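Local coordinates for protein acyl-CoA dehydrogenase (Bacillus anthracis, PDB 3OWA) that probably oxidises acyl-CoA thioesters to their enoyl-CoA forms, using the flavin-adenine dinucleotide bound in its pockets, at residues S324-T328 / E360-N364. Residues are numbered along the deposited sequence; the frame is centred on the assembly and turned at random.
Sequences SVYRT and ECSLN
Thr328 projects against Glu360 and Asn364 where two helices run nearly antiparallel, the short axes 9.7 Å apart at closest and their N-to-C directions 154° apart. Traced outward, its whole side chain faces the Asn364 amide, and both branches also reach Glu360 CB. CB faces the end of the Asn364 side chain, with Thr328 CB to Asn364 CG at 4.1 Å. Beyond CB the torsion (chi1 -61°) spreads the two branches. OG1, set beside its own backbone N, lies 3.5 Å from Glu360 CB and is hydrogen-bonded to the hydroxyl of Tyr504, which gives this buried oxygen a polar partner. The methyl CG2, opposite the backbone N, also lies beside the end of the Asn364 amide; Glu360 CB is 4.0 Å from Thr328 CG2, and Cys361 SG is 4.2 Å from that methyl.

One turn earlier, Val325 crosses the Asn364 side chain at an angle. Its CG2 touches CB and, more closely, the amide carbon, with Val325 CG2 to Asn364 CG at 3.8 Å, while its backbone carbon also bears on the amide, Val325 CA to Asn364 CG measuring 3.8 Å. Both contacts follow from the register, since Val325 and Asn364 bring their CA atoms within 5.7 Å. Glu360 meets the other helix chiefly through CB; the chain bends at chi2 (87°) and leads away, and its OE1 is hydrogen-bonded to the backbone N of Gly15.

Every touching residue is buried. The pair joins helix 305-336 to helix 358-383 in the C-terminal helical domain, with Tyr504 and Ser508 of helix 490-520 and Tyr270, Val274 and Val277 of helix 257-293 packed around it.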
loop_
_atom_site.group_PDB
_atom_site.type_symbol
_atom_site.label_atom_id
_atom_site.label_comp_id
_atom_site.label_asym_id
_atom_site.label_seq_id
_atom_site.Cartn_x
_atom_site.Cartn_y
_atom_site.Cartn_z
ATOM N N SER A 324 -16.293 -7.609 -12.545
ATOM C CA SER A 324 -15.535 -7.575 -13.779
ATOM C C SER A 324 -14.742 -8.885 -14.054
ATOM O O SER A 324 -14.553 -9.277 -15.215
ATOM C CB SER A 324 -14.626 -6.324 -13.840
ATOM O OG SER A 324 -13.684 -6.329 -12.792
ATOM N N VAL A 325 -14.311 -9.573 -12.998
ATOM C CA VAL A 325 -13.597 -10.852 -13.173
ATOM C C VAL A 325 -14.527 -11.947 -13.721
ATOM O O VAL A 325 -14.149 -12.664 -14.651
ATOM C CB VAL A 325 -12.860 -11.322 -11.875
ATOM C CG1 VAL A 325 -12.208 -12.642 -12.082
ATOM C CG2 VAL A 325 -11.765 -10.326 -11.499
ATOM N N TYR A 326 -15.711 -12.107 -13.130
ATOM C CA TYR A 326 -16.633 -13.149 -13.588
ATOM C C TYR A 326 -17.254 -12.841 -14.947
ATOM O O TYR A 326 -17.611 -13.749 -15.672
ATOM C CB TYR A 326 -17.703 -13.489 -12.541
ATOM C CG TYR A 326 -17.141 -14.427 -11.502
ATOM C CD1 TYR A 326 -16.707 -13.954 -10.252
ATOM C CD2 TYR A 326 -16.977 -15.780 -11.795
ATOM C CE1 TYR A 326 -16.143 -14.844 -9.310
ATOM C CE2 TYR A 326 -16.435 -16.666 -10.877
ATOM C CZ TYR A 326 -16.012 -16.188 -9.643
ATOM O OH TYR A 326 -15.475 -17.073 -8.751
ATOM N N ARG A 327 -17.323 -11.560 -15.284
ATOM C CA ARG A 327 -17.653 -11.134 -16.625
ATOM C C ARG A 327 -16.649 -11.740 -17.592
ATOM O O ARG A 327 -17.037 -12.314 -18.590
ATOM C CB ARG A 327 -17.631 -9.609 -16.731
ATOM C CG ARG A 327 -17.837 -9.074 -18.149
ATOM C CD ARG A 327 -18.019 -7.580 -18.146
ATOM N NE ARG A 327 -18.283 -7.029 -19.473
ATOM C CZ ARG A 327 -18.403 -5.729 -19.740
ATOM N NH1 ARG A 327 -18.284 -4.812 -18.775
ATOM N NH2 ARG A 327 -18.639 -5.348 -20.986
ATOM N N THR A 328 -15.353 -11.593 -17.310
ATOM C CA THR A 328 -14.335 -12.146 -18.181
ATOM C C THR A 328 -14.435 -13.679 -18.275
ATOM O O THR A 328 -14.321 -14.250 -19.378
ATOM C CB THR A 328 -12.924 -11.718 -17.695
ATOM O OG1 THR A 328 -12.831 -10.296 -17.732
ATOM C CG2 THR A 328 -11.837 -12.291 -18.578
ATOM N N GLU A 360 -9.237 -7.901 -21.337
ATOM C CA GLU A 360 -9.997 -8.136 -20.126
ATOM C C GLU A 360 -9.176 -8.909 -19.062
ATOM O O GLU A 360 -9.261 -8.601 -17.878
ATOM C CB GLU A 360 -11.305 -8.870 -20.482
ATOM C CG GLU A 360 -12.267 -8.018 -21.345
ATOM C CD GLU A 360 -12.026 -8.114 -22.878
ATOM O OE1 GLU A 360 -12.946 -7.711 -23.615
ATOM O OE2 GLU A 360 -10.936 -8.577 -23.339
ATOM N N CYS A 361 -8.379 -9.896 -19.479
ATOM C CA CYS A 361 -7.534 -10.667 -18.529
ATOM C C CYS A 361 -6.511 -9.785 -17.826
ATOM O O CYS A 361 -6.324 -9.883 -16.597
ATOM C CB CYS A 361 -6.793 -11.818 -19.249
ATOM S SG CYS A 361 -7.899 -13.160 -19.816
ATOM N N SER A 362 -5.836 -8.933 -18.593
ATOM C CA SER A 362 -4.835 -8.015 -18.037
ATOM C C SER A 362 -5.490 -6.998 -17.112
ATOM O O SER A 362 -4.976 -6.721 -16.023
ATOM C CB SER A 362 -4.074 -7.296 -19.155
ATOM O OG SER A 362 -2.925 -8.040 -19.525
ATOM N N LEU A 363 -6.636 -6.457 -17.521
ATOM C CA LEU A 363 -7.389 -5.560 -16.634
ATOM C C LEU A 363 -7.762 -6.206 -15.303
ATOM O O LEU A 363 -7.657 -5.558 -14.273
ATOM C CB LEU A 363 -8.662 -4.992 -17.295
ATOM C CG LEU A 363 -8.513 -4.270 -18.646
ATOM C CD1 LEU A 363 -9.895 -3.889 -19.181
ATOM C CD2 LEU A 363 -7.555 -3.062 -18.569
ATOM N N ASN A 364 -8.255 -7.435 -15.342
ATOM C CA ASN A 364 -8.663 -8.160 -14.132
ATOM C C ASN A 364 -7.478 -8.360 -13.224
ATOM O O ASN A 364 -7.567 -8.181 -12.006
ATOM C CB ASN A 364 -9.199 -9.545 -14.488
ATOM C CG ASN A 364 -10.612 -9.527 -15.074
ATOM O OD1 ASN A 364 -11.359 -8.534 -15.007
ATOM N ND2 ASN A 364 -10.981 -10.649 -15.642
#